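Local coordinates for protein mevalonate kinase (Staphylococcus aureus, PDB 2X7I) that probably phosphorylates mevalonate at the expense of ATP, an early step of isoprenoid synthesis, as a member of the GHMP kinase family, at residues A[39-44]-A[112-117]; A[63-68]-A[101-106]; A[76-81]-A[85-90]; A[278-281]-A[285-288]. All blocks are in the same frame, centred on the assembly; numbering follows the deposited sequence.

Overall arrangement
From the N terminus, strand 29-45 forms contact 1 with helix 103-119, closing the widest loop. Nested within it is contact 2, where the loop ahead of helix 70-80 meets the start of helix 103-119. Inside both lies contact 3, the short turn from helix 70-80 into strand 87-93. Contacts 1 and 3 lie on one sheet, where Leu42 N is 2.8 Å from Thr90 O, while Ile39 of contact 1 packs on Ala106 of contact 2. Contact 4 follows in series, in the C-terminal part of the chain, joining strand 276-280 to helix 283-295. Its centre lies about 43 Å from that of contact 3, across the chain's centre.

Contact 1: residues A[39-44]-A[112-117]; sequences IKVLIE and VRASYD
Val41 and Ile43, on strand 39-44, pack against Ala114 and Ser115 of helix 112-117 in an apolar helix-on-sheet contact within the N-terminal half of the kinase. Strand and helix run roughly the same way, their segment axes crossing at -29° and coming within 7.8 Å. The methyl of Ala114 is met by both branched residues. Val41 CG1, anti to the backbone N (chi1 173°), lies 3.7 Å from Ala114 CB, and the same CB sits 3.7 Å from the strand carbonyl Val41 O. From the next inward-facing position, Ile43 CG1 closes on Ala114 CB at 3.9 Å. An extended chi2 (-173°) carries Ile43 CD1 onward past the alanine to the flank of Ser115, 3.9 Å from OG. That hydroxyl is hydrogen-bonded to Phe111 O, one turn back in the helix. The seam continues in both directions, with Ile39 on Ala106 and Val107, Val41 on Ala110 and Ile43 on Phe118. Polar groups at the helix margin reach strand 6-16 instead: Arg113 NH1 bonds Glu10 O and Asp117 OD2 bonds Tyr8 N. With no hydrogen bond between strand and helix, the attachment rests on dispersion and on the exclusion of water, and the alanine allows the helix to lie close to the sheet; the hydroxyl that Ile43 touches, Ser115 OG, is satisfied by its own helix.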
loop_
_atom_site.group_PDB
_atom_site.type_symbol
_atom_site.label_atom_id
_atom_site.label_comp_id
_atom_site.label_asym_id
_atom_site.label_seq_id
_atom_site.Cartn_x
_atom_site.Cartn_y
_atom_site.Cartn_z
ATOM N N ILE A 39 7.765 -5.386 -3.443
ATOM C CA ILE A 39 7.588 -6.193 -4.628
ATOM C C ILE A 39 8.880 -6.126 -5.436
ATOM O O ILE A 39 9.374 -5.032 -5.713
ATOM C CB ILE A 39 6.400 -5.699 -5.461
ATOM C CG1 ILE A 39 5.107 -5.863 -4.650
ATOM C CG2 ILE A 39 6.331 -6.435 -6.785
ATOM C CD1 ILE A 39 3.884 -6.252 -5.468
ATOM N N LYS A 40 9.422 -7.296 -5.789
ATOM C CA LYS A 40 10.634 -7.408 -6.596
ATOM C C LYS A 40 10.316 -8.107 -7.921
ATOM O O LYS A 40 9.679 -9.162 -7.927
ATOM C CB LYS A 40 11.693 -8.235 -5.862
ATOM C CG LYS A 40 12.088 -7.721 -4.479
ATOM C CD LYS A 40 13.023 -8.702 -3.793
ATOM C CE LYS A 40 13.533 -8.165 -2.464
ATOM N NZ LYS A 40 12.434 -7.995 -1.460
ATOM N N VAL A 41 10.781 -7.533 -9.029
ATOM C CA VAL A 41 10.657 -8.166 -10.341
ATOM C C VAL A 41 12.041 -8.393 -10.956
ATOM O O VAL A 41 12.885 -7.497 -10.956
ATOM C CB VAL A 41 9.769 -7.327 -11.310
ATOM C CG1 VAL A 41 9.793 -7.921 -12.729
ATOM C CG2 VAL A 41 8.336 -7.227 -10.771
ATOM N N LEU A 42 12.261 -9.600 -11.467
ATOM C CA LEU A 42 13.477 -9.945 -12.198
ATOM C C LEU A 42 13.098 -10.440 -13.595
ATOM O O LEU A 42 12.225 -11.291 -13.737
ATOM C CB LEU A 42 14.263 -11.023 -11.447
ATOM C CG LEU A 42 15.500 -11.591 -12.151
ATOM C CD1 LEU A 42 16.574 -10.522 -12.371
ATOM C CD2 LEU A 42 16.070 -12.774 -11.363
ATOM N N ILE A 43 13.762 -9.898 -14.614
ATOM C CA ILE A 43 13.570 -10.307 -16.004
ATOM C C ILE A 43 14.906 -10.807 -16.530
ATOM O O ILE A 43 15.863 -10.037 -16.587
ATOM C CB ILE A 43 13.093 -9.128 -16.893
ATOM C CG1 ILE A 43 11.924 -8.388 -16.226
ATOM C CG2 ILE A 43 12.724 -9.634 -18.289
ATOM C CD1 ILE A 43 11.265 -7.323 -17.094
ATOM N N GLU A 44 14.964 -12.085 -16.905
ATOM C CA GLU A 44 16.196 -12.719 -17.380
ATOM C C GLU A 44 16.073 -13.280 -18.790
ATOM O O GLU A 44 15.256 -14.169 -19.029
ATOM C CB GLU A 44 16.565 -13.896 -16.476
ATOM C CG GLU A 44 16.903 -13.534 -15.046
ATOM C CD GLU A 44 17.149 -14.771 -14.195
ATOM O OE1 GLU A 44 16.145 -15.407 -13.770
ATOM O OE2 GLU A 44 18.335 -15.102 -13.960
ATOM N N VAL A 112 8.137 -1.953 -14.395
ATOM C CA VAL A 112 8.650 -0.927 -15.301
ATOM C C VAL A 112 10.132 -0.671 -15.042
ATOM O O VAL A 112 10.906 -0.566 -15.977
ATOM C CB VAL A 112 7.882 0.397 -15.188
ATOM C CG1 VAL A 112 8.636 1.508 -15.939
ATOM C CG2 VAL A 112 6.468 0.238 -15.728
ATOM N N ARG A 113 10.509 -0.565 -13.773
ATOM C CA ARG A 113 11.904 -0.454 -13.389
ATOM C C ARG A 113 12.748 -1.615 -13.954
ATOM O O ARG A 113 13.750 -1.388 -14.627
ATOM C CB ARG A 113 12.024 -0.393 -11.866
ATOM C CG ARG A 113 11.704 0.981 -11.311
ATOM C CD ARG A 113 11.607 1.005 -9.787
ATOM N NE ARG A 113 11.552 2.386 -9.305
ATOM C CZ ARG A 113 11.127 2.773 -8.104
ATOM N NH1 ARG A 113 10.702 1.892 -7.202
ATOM N NH2 ARG A 113 11.130 4.060 -7.803
ATOM N N ALA A 114 12.321 -2.848 -13.680
ATOM C CA ALA A 114 12.966 -4.042 -14.208
ATOM C C ALA A 114 13.103 -3.990 -15.728
ATOM O O ALA A 114 14.142 -4.375 -16.279
ATOM C CB ALA A 114 12.179 -5.284 -13.800
ATOM N N SER A 115 12.049 -3.517 -16.392
ATOM C CA SER A 115 11.998 -3.463 -17.855
ATOM C C SER A 115 13.066 -2.544 -18.414
ATOM O O SER A 115 13.783 -2.916 -19.339
ATOM C CB SER A 115 10.628 -2.973 -18.342
ATOM O OG SER A 115 9.606 -3.856 -17.930
ATOM N N TYR A 116 13.150 -1.338 -17.859
ATOM C CA TYR A 116 14.154 -0.374 -18.289
ATOM C C TYR A 116 15.569 -0.850 -17.974
ATOM O O TYR A 116 16.477 -0.660 -18.776
ATOM C CB TYR A 116 13.902 0.994 -17.660
ATOM C CG TYR A 116 12.905 1.798 -18.443
ATOM C CD1 TYR A 116 11.570 1.400 -18.511
ATOM C CD2 TYR A 116 13.286 2.950 -19.129
ATOM C CE1 TYR A 116 10.644 2.120 -19.234
ATOM C CE2 TYR A 116 12.353 3.685 -19.862
ATOM C CZ TYR A 116 11.036 3.259 -19.900
ATOM O OH TYR A 116 10.100 3.956 -20.615
ATOM N N ASP A 117 15.746 -1.463 -16.810
ATOM C CA ASP A 117 17.045 -1.996 -16.417
ATOM C C ASP A 117 17.514 -3.090 -17.393
ATOM O O ASP A 117 18.673 -3.125 -17.778
ATOM C CB ASP A 117 16.977 -2.535 -14.983
ATOM C CG ASP A 117 18.342 -2.868 -14.419
ATOM O OD1 ASP A 117 19.284 -2.094 -14.676
ATOM O OD2 ASP A 117 18.468 -3.889 -13.706
#

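Contact 2: residues A[63-68]-A[101-106]; sequences LYDAPD and LGSSAA
A type I turn from Asp65 to Asp68, closed by Asp68 N to Asp65 O, faces the first turn of helix 103-106, with the CA atoms of Asp68 and Ser104 6.3 Å apart and Gly102 at the N-cap. Both aspartates extend a carboxylate toward a serine, yet the two sides meet mainly through water. Asp68 has CG anti to its own N (chi1 -158°), which stretches the acid toward Ser104; OD1 remains 3.7 Å from Ser104 OG. Water 2 spans that gap, donating to Asp68 OD1 at 2.6 Å and to Ser104 O, and accepting from Ser104 OG. Water 1 donates to Asp68 OD2 at 2.7 Å and accepts from Ser103 OG at 3.1 Å; its link to Asp65 OD2 is suspiciously short and remains doubtful. One carboxylate thus holds two waters, one on each oxygen. A citrate ion, probably from the crystallisation liquor, accepts hydrogen bonds from Ser103 N and Ser104 N and a weak one from Gly102 N. An anion held by amides at a helix start, in a Gly-Leu-Gly-Ser-Ser-Ala sequence, is consistent with the phosphate-binding loop that GHMP kinases use for ATP.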
loop_
_atom_site.group_PDB
_atom_site.type_symbol
_atom_site.label_atom_id
_atom_site.label_comp_id
_atom_site.label_asym_id
_atom_site.label_seq_id
_atom_site.Cartn_x
_atom_site.Cartn_y
_atom_site.Cartn_z
ATOM N N LEU A 63 -2.739 -15.031 -0.406
ATOM C CA LEU A 63 -3.294 -15.376 -1.705
ATOM C C LEU A 63 -2.581 -14.598 -2.804
ATOM O O LEU A 63 -1.988 -13.543 -2.558
ATOM C CB LEU A 63 -4.790 -15.072 -1.752
ATOM C CG LEU A 63 -5.686 -15.713 -0.686
ATOM C CD1 LEU A 63 -7.113 -15.219 -0.849
ATOM C CD2 LEU A 63 -5.631 -17.237 -0.748
ATOM N N TYR A 64 -2.642 -15.147 -4.014
ATOM C CA TYR A 64 -2.190 -14.451 -5.199
ATOM C C TYR A 64 -3.189 -13.346 -5.527
ATOM O O TYR A 64 -4.375 -13.454 -5.205
ATOM C CB TYR A 64 -2.086 -15.418 -6.373
ATOM C CG TYR A 64 -1.089 -16.544 -6.165
ATOM C CD1 TYR A 64 -1.513 -17.805 -5.783
ATOM C CD2 TYR A 64 0.270 -16.340 -6.358
ATOM C CE1 TYR A 64 -0.621 -18.831 -5.591
ATOM C CE2 TYR A 64 1.175 -17.370 -6.182
ATOM C CZ TYR A 64 0.726 -18.614 -5.796
ATOM O OH TYR A 64 1.618 -19.649 -5.599
ATOM N N ASP A 65 -2.696 -12.275 -6.140
ATOM C CA ASP A 65 -3.543 -11.167 -6.551
ATOM C C ASP A 65 -4.114 -11.466 -7.932
ATOM O O ASP A 65 -3.609 -10.979 -8.939
ATOM C CB ASP A 65 -2.739 -9.859 -6.567
ATOM C CG ASP A 65 -3.609 -8.649 -6.785
ATOM O OD1 ASP A 65 -4.843 -8.790 -6.725
ATOM O OD2 ASP A 65 -3.064 -7.552 -7.030
ATOM N N ALA A 66 -5.161 -12.281 -7.966
ATOM C CA ALA A 66 -5.721 -12.755 -9.225
ATOM C C ALA A 66 -6.192 -11.631 -10.158
ATOM O O ALA A 66 -6.016 -11.753 -11.358
ATOM C CB ALA A 66 -6.840 -13.740 -8.978
ATOM N N PRO A 67 -6.790 -10.546 -9.616
ATOM C CA PRO A 67 -7.187 -9.404 -10.454
ATOM C C PRO A 67 -6.049 -8.614 -11.127
ATOM O O PRO A 67 -6.335 -7.762 -11.963
ATOM C CB PRO A 67 -7.935 -8.482 -9.470
ATOM C CG PRO A 67 -8.429 -9.375 -8.411
ATOM C CD PRO A 67 -7.402 -10.464 -8.274
ATOM N N ASP A 68 -4.791 -8.880 -10.765
ATOM C CA ASP A 68 -3.648 -8.144 -11.320
ATOM C C ASP A 68 -2.945 -9.006 -12.372
ATOM O O ASP A 68 -2.194 -9.915 -12.040
ATOM C CB ASP A 68 -2.680 -7.740 -10.204
ATOM C CG ASP A 68 -1.802 -6.559 -10.584
ATOM O OD1 ASP A 68 -2.119 -5.838 -11.546
ATOM O OD2 ASP A 68 -0.790 -6.332 -9.903
ATOM N N LEU A 101 -3.006 -1.817 0.042
ATOM C CA LEU A 101 -1.567 -1.667 0.313
ATOM C C LEU A 101 -0.776 -1.295 -0.953
ATOM O O LEU A 101 0.454 -1.266 -0.943
ATOM C CB LEU A 101 -1.010 -2.911 1.013
ATOM C CG LEU A 101 -1.684 -3.220 2.371
ATOM C CD1 LEU A 101 -1.404 -4.630 2.851
ATOM C CD2 LEU A 101 -1.300 -2.235 3.455
ATOM N N GLY A 102 -1.495 -0.985 -2.032
ATOM C CA GLY A 102 -0.890 -0.470 -3.250
ATOM C C GLY A 102 -0.261 -1.557 -4.097
ATOM O O GLY A 102 0.726 -1.318 -4.796
ATOM N N SER A 103 -0.851 -2.744 -4.054
ATOM C CA SER A 103 -0.297 -3.910 -4.705
ATOM C C SER A 103 -0.199 -3.769 -6.228
ATOM O O SER A 103 0.838 -4.049 -6.823
ATOM C CB SER A 103 -1.157 -5.115 -4.357
ATOM O OG SER A 103 -0.437 -6.294 -4.531
ATOM N N SER A 104 -1.290 -3.354 -6.866
ATOM C CA SER A 104 -1.279 -3.150 -8.310
ATOM C C SER A 104 -0.227 -2.117 -8.739
ATOM O O SER A 104 0.493 -2.320 -9.707
ATOM C CB SER A 104 -2.655 -2.717 -8.795
ATOM O OG SER A 104 -2.618 -2.459 -10.190
ATOM N N ALA A 105 -0.144 -1.013 -8.015
ATOM C CA ALA A 105 0.824 0.028 -8.334
ATOM C C ALA A 105 2.263 -0.430 -8.060
ATOM O O ALA A 105 3.164 -0.121 -8.834
ATOM C CB ALA A 105 0.502 1.297 -7.574
ATOM N N ALA A 106 2.470 -1.168 -6.971
ATOM C CA ALA A 106 3.785 -1.698 -6.636
ATOM C C ALA A 106 4.336 -2.618 -7.743
ATOM O O ALA A 106 5.466 -2.426 -8.210
ATOM C CB ALA A 106 3.741 -2.438 -5.312
HETATM O O HOH W 1 -0.687 -7.376 -7.376
HETATM O O HOH W 2 -0.766 -3.647 -11.609
#

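Contact 3: residues A[76-81]-A[85-90]; sequences RFVELN and EPLAVT
Leu87 pushes its CD1 methyl against the edge of the Phe77 ring, in the ring plane, with CE2 the nearest atom at 3.8 Å. The leucine runs roughly perpendicular to the phenylalanine side chain, and its methyl meets the ring at the rim. The same methyl meets Val78 CG2 at 3.9 Å, and here the valine and leucine side chains lie alongside, pointing opposite ways. Leu87 CD1 thus touches two consecutive residues of helix 76-80. Phe77 reaches it because CG is anti to the backbone N (chi1 167°), which swings the ring out toward the strand. At the helix end, Asn81 folds back: ND2 donates to Phe77 O at 2.9 Å, fairly straight at 160° and in the carbonyl plane on a lone pair, while Asn81 N gives the same oxygen a weak bond. The carbonyl takes one good bond and one weak one from the same residue, which ties down the helix terminus beside the contact. Further round, Phe77 packs on Phe111 and Ser115, and Leu87 on Phe118, all of helix 103-119. This is the return leg of a beta-alpha-beta crossover, strand 53-58, helix 70-80, strand 87-93, whose two strands pair in parallel. Across the short link from helix to strand the contact is purely apolar, and the Asn81 hydrogen bonds stay within the helix end.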
loop_
_atom_site.group_PDB
_atom_site.type_symbol
_atom_site.label_atom_id
_atom_site.label_comp_id
_atom_site.label_asym_id
_atom_site.label_seq_id
_atom_site.Cartn_x
_atom_site.Cartn_y
_atom_site.Cartn_z
ATOM N N ARG A 76 3.035 -7.506 -23.504
ATOM C CA ARG A 76 3.261 -6.167 -24.044
ATOM C C ARG A 76 4.740 -5.828 -24.138
ATOM O O ARG A 76 5.188 -5.264 -25.128
ATOM C CB ARG A 76 2.563 -5.105 -23.183
ATOM C CG ARG A 76 2.526 -3.726 -23.833
ATOM C CD ARG A 76 2.006 -2.663 -22.862
ATOM N NE ARG A 76 2.088 -1.289 -23.378
ATOM C CZ ARG A 76 1.244 -0.751 -24.263
ATOM N NH1 ARG A 76 0.242 -1.470 -24.785
ATOM N NH2 ARG A 76 1.412 0.522 -24.634
ATOM N N PHE A 77 5.488 -6.159 -23.095
ATOM C CA PHE A 77 6.904 -5.853 -23.047
ATOM C C PHE A 77 7.677 -6.608 -24.127
ATOM O O PHE A 77 8.592 -6.065 -24.740
ATOM C CB PHE A 77 7.443 -6.181 -21.653
ATOM C CG PHE A 77 8.936 -6.194 -21.566
ATOM C CD1 PHE A 77 9.646 -5.007 -21.434
ATOM C CD2 PHE A 77 9.632 -7.393 -21.592
ATOM C CE1 PHE A 77 11.023 -5.013 -21.341
ATOM C CE2 PHE A 77 11.005 -7.403 -21.499
ATOM C CZ PHE A 77 11.703 -6.205 -21.378
ATOM N N VAL A 78 7.293 -7.857 -24.360
ATOM C CA VAL A 78 7.932 -8.709 -25.349
ATOM C C VAL A 78 7.633 -8.274 -26.793
ATOM O O VAL A 78 8.496 -8.386 -27.664
ATOM C CB VAL A 78 7.513 -10.182 -25.118
ATOM C CG1 VAL A 78 7.810 -11.054 -26.339
ATOM C CG2 VAL A 78 8.206 -10.723 -23.866
ATOM N N GLU A 79 6.430 -7.754 -27.036
ATOM C CA GLU A 79 6.024 -7.334 -28.384
ATOM C C GLU A 79 6.480 -5.912 -28.737
ATOM O O GLU A 79 6.977 -5.671 -29.835
ATOM C CB GLU A 79 4.504 -7.479 -28.562
ATOM C CG GLU A 79 4.036 -8.929 -28.760
ATOM C CD GLU A 79 4.680 -9.614 -29.976
ATOM O OE1 GLU A 79 4.884 -10.852 -29.941
ATOM O OE2 GLU A 79 4.989 -8.914 -30.971
ATOM N N LEU A 80 6.318 -4.980 -27.809
ATOM C CA LEU A 80 6.784 -3.600 -28.010
ATOM C C LEU A 80 8.283 -3.546 -28.366
ATOM O O LEU A 80 8.703 -2.751 -29.219
ATOM C CB LEU A 80 6.522 -2.764 -26.746
ATOM C CG LEU A 80 6.425 -1.237 -26.858
ATOM C CD1 LEU A 80 4.988 -0.818 -27.196
ATOM C CD2 LEU A 80 6.882 -0.543 -25.563
ATOM N N ASN A 81 9.070 -4.402 -27.711
ATOM C CA ASN A 81 10.530 -4.394 -27.821
ATOM C C ASN A 81 11.082 -5.506 -28.704
ATOM O O ASN A 81 12.285 -5.766 -28.699
ATOM C CB ASN A 81 11.144 -4.504 -26.424
ATOM C CG ASN A 81 10.811 -3.318 -25.550
ATOM O OD1 ASN A 81 11.316 -2.221 -25.771
ATOM N ND2 ASN A 81 9.959 -3.531 -24.550
ATOM N N GLU A 85 14.174 -13.668 -27.814
ATOM C CA GLU A 85 14.832 -14.636 -26.931
ATOM C C GLU A 85 13.932 -15.076 -25.758
ATOM O O GLU A 85 13.146 -14.274 -25.257
ATOM C CB GLU A 85 16.146 -14.054 -26.392
ATOM C CG GLU A 85 17.146 -13.691 -27.491
ATOM C CD GLU A 85 18.596 -13.881 -27.068
ATOM O OE1 GLU A 85 19.160 -12.947 -26.447
ATOM O OE2 GLU A 85 19.171 -14.957 -27.372
ATOM N N PRO A 86 14.050 -16.352 -25.320
ATOM C CA PRO A 86 13.352 -16.850 -24.122
ATOM C C PRO A 86 13.618 -16.020 -22.861
ATOM O O PRO A 86 14.774 -15.705 -22.567
ATOM C CB PRO A 86 13.920 -18.265 -23.947
ATOM C CG PRO A 86 14.314 -18.685 -25.321
ATOM C CD PRO A 86 14.799 -17.432 -26.001
ATOM N N LEU A 87 12.542 -15.685 -22.140
ATOM C CA LEU A 87 12.587 -14.842 -20.943
ATOM C C LEU A 87 12.048 -15.589 -19.730
ATOM O O LEU A 87 11.027 -16.265 -19.815
ATOM C CB LEU A 87 11.705 -13.598 -21.118
ATOM C CG LEU A 87 12.237 -12.294 -21.706
ATOM C CD1 LEU A 87 11.200 -11.195 -21.479
ATOM C CD2 LEU A 87 13.588 -11.893 -21.110
ATOM N N ALA A 88 12.730 -15.438 -18.599
ATOM C CA ALA A 88 12.242 -15.916 -17.315
ATOM C C ALA A 88 11.932 -14.692 -16.473
ATOM O O ALA A 88 12.816 -13.899 -16.193
ATOM C CB ALA A 88 13.274 -16.799 -16.621
ATOM N N VAL A 89 10.660 -14.533 -16.116
ATOM C CA VAL A 89 10.200 -13.412 -15.305
ATOM C C VAL A 89 9.791 -13.929 -13.932
ATOM O O VAL A 89 9.036 -14.895 -13.820
ATOM C CB VAL A 89 9.018 -12.693 -15.956
ATOM C CG1 VAL A 89 8.551 -11.541 -15.075
ATOM C CG2 VAL A 89 9.408 -12.187 -17.341
ATOM N N THR A 90 10.316 -13.280 -12.897
ATOM C CA THR A 90 10.066 -13.652 -11.507
ATOM C C THR A 90 9.544 -12.418 -10.764
ATOM O O THR A 90 10.099 -11.328 -10.891
ATOM C CB THR A 90 11.346 -14.187 -10.827
ATOM O OG1 THR A 90 11.859 -15.313 -11.562
ATOM C CG2 THR A 90 11.058 -14.629 -9.399
#

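Contact 4: residues A[278-281]-A[285-288]; sequences LLAK and TAKN
Thr285 has a chi1 of -61°, which puts CG2 anti to the backbone N and turns that methyl toward Ala280, 4.2 Å from its CB. The rotation also directs OG1 to Asp282, the residue just before helix 283-295, with which it is hydrogen-bonded at OD1. One side chain thus packs on the strand with its methyl and bonds the residue before its own helix with its hydroxyl. Ala280 is extended (phi -129°), its CB directed at the helix and lying 4.0 Å from Ala286 N. Ala286 adds its own methyl, CB to CB 4.2 Å, though that group leaves the helix at a slant to the strand and does not face it squarely. With only methyls between them, the backbones come close, the CA atoms of Ala280 and Ala286 standing 5.7 Å apart. The helix follows almost at once on strand 276-280 and leads to strand 300-305, crossing strand 175-180 on the way. The sheet order 2-3-1-4 is that of the ferredoxin-like topology found in the C-terminal domain of GHMP kinases. Ala286 also rests on Val177 of the neighbouring inner strand 175-180, while Leu278 and Ala280 both touch Ile289, one turn further along the helix. Leu279, between Leu278 and Ala280 in sequence, packs instead against Phe226 and Phe233 of helix 226-243.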
loop_
_atom_site.group_PDB
_atom_site.type_symbol
_atom_site.label_atom_id
_atom_site.label_comp_id
_atom_site.label_asym_id
_atom_site.label_seq_id
_atom_site.Cartn_x
_atom_site.Cartn_y
_atom_site.Cartn_z
ATOM N N LEU A 278 -2.198 0.592 13.874
ATOM C CA LEU A 278 -2.018 0.895 15.302
ATOM C C LEU A 278 -0.715 1.657 15.508
ATOM O O LEU A 278 0.308 1.302 14.932
ATOM C CB LEU A 278 -1.996 -0.387 16.151
ATOM C CG LEU A 278 -3.225 -1.303 16.035
ATOM C CD1 LEU A 278 -3.001 -2.637 16.756
ATOM C CD2 LEU A 278 -4.455 -0.605 16.566
ATOM N N LEU A 279 -0.760 2.694 16.340
ATOM C CA LEU A 279 0.391 3.545 16.573
ATOM C C LEU A 279 1.068 3.178 17.888
ATOM O O LEU A 279 0.414 3.044 18.918
ATOM C CB LEU A 279 -0.026 5.020 16.574
ATOM C CG LEU A 279 -0.568 5.593 15.258
ATOM C CD1 LEU A 279 -0.675 7.108 15.349
ATOM C CD2 LEU A 279 0.304 5.203 14.062
ATOM N N ALA A 280 2.385 2.998 17.828
ATOM C CA ALA A 280 3.195 2.658 18.995
ATOM C C ALA A 280 4.349 3.634 19.057
ATOM O O ALA A 280 4.806 4.115 18.022
ATOM C CB ALA A 280 3.713 1.247 18.887
ATOM N N LYS A 281 4.809 3.920 20.270
ATOM C CA LYS A 281 5.868 4.898 20.492
ATOM C C LYS A 281 7.257 4.363 20.128
ATOM O O LYS A 281 8.118 5.132 19.691
ATOM C CB LYS A 281 5.871 5.360 21.957
ATOM C CG LYS A 281 4.582 6.051 22.391
ATOM C CD LYS A 281 4.624 6.464 23.872
ATOM C CE LYS A 281 3.566 7.515 24.207
ATOM N NZ LYS A 281 3.785 8.105 25.578
ATOM N N THR A 285 7.425 -2.068 21.787
ATOM C CA THR A 285 5.977 -2.069 21.996
ATOM C C THR A 285 5.264 -2.521 20.714
ATOM O O THR A 285 4.251 -3.224 20.775
ATOM C CB THR A 285 5.439 -0.673 22.435
ATOM O OG1 THR A 285 6.025 -0.282 23.679
ATOM C CG2 THR A 285 3.936 -0.696 22.615
ATOM N N ALA A 286 5.797 -2.123 19.560
ATOM C CA ALA A 286 5.261 -2.570 18.275
ATOM C C ALA A 286 5.434 -4.075 18.108
ATOM O O ALA A 286 4.553 -4.734 17.563
ATOM C CB ALA A 286 5.919 -1.819 17.118
ATOM N N LYS A 287 6.554 -4.623 18.579
ATOM C CA LYS A 287 6.765 -6.080 18.530
ATOM C C LYS A 287 5.817 -6.819 19.480
ATOM O O LYS A 287 5.371 -7.927 19.182
ATOM C CB LYS A 287 8.221 -6.444 18.839
ATOM C CG LYS A 287 9.214 -6.043 17.747
ATOM C CD LYS A 287 10.649 -6.373 18.143
ATOM C CE LYS A 287 11.626 -6.106 17.003
ATOM N NZ LYS A 287 13.050 -6.238 17.443
ATOM N N ASN A 288 5.505 -6.198 20.613
ATOM C CA ASN A 288 4.552 -6.770 21.565
ATOM C C ASN A 288 3.129 -6.764 21.012
ATOM O O ASN A 288 2.380 -7.721 21.204
ATOM C CB ASN A 288 4.593 -6.007 22.895
ATOM C CG ASN A 288 5.920 -6.149 23.613
ATOM O OD1 ASN A 288 6.792 -6.916 23.197
ATOM N ND2 ASN A 288 6.085 -5.398 24.695
#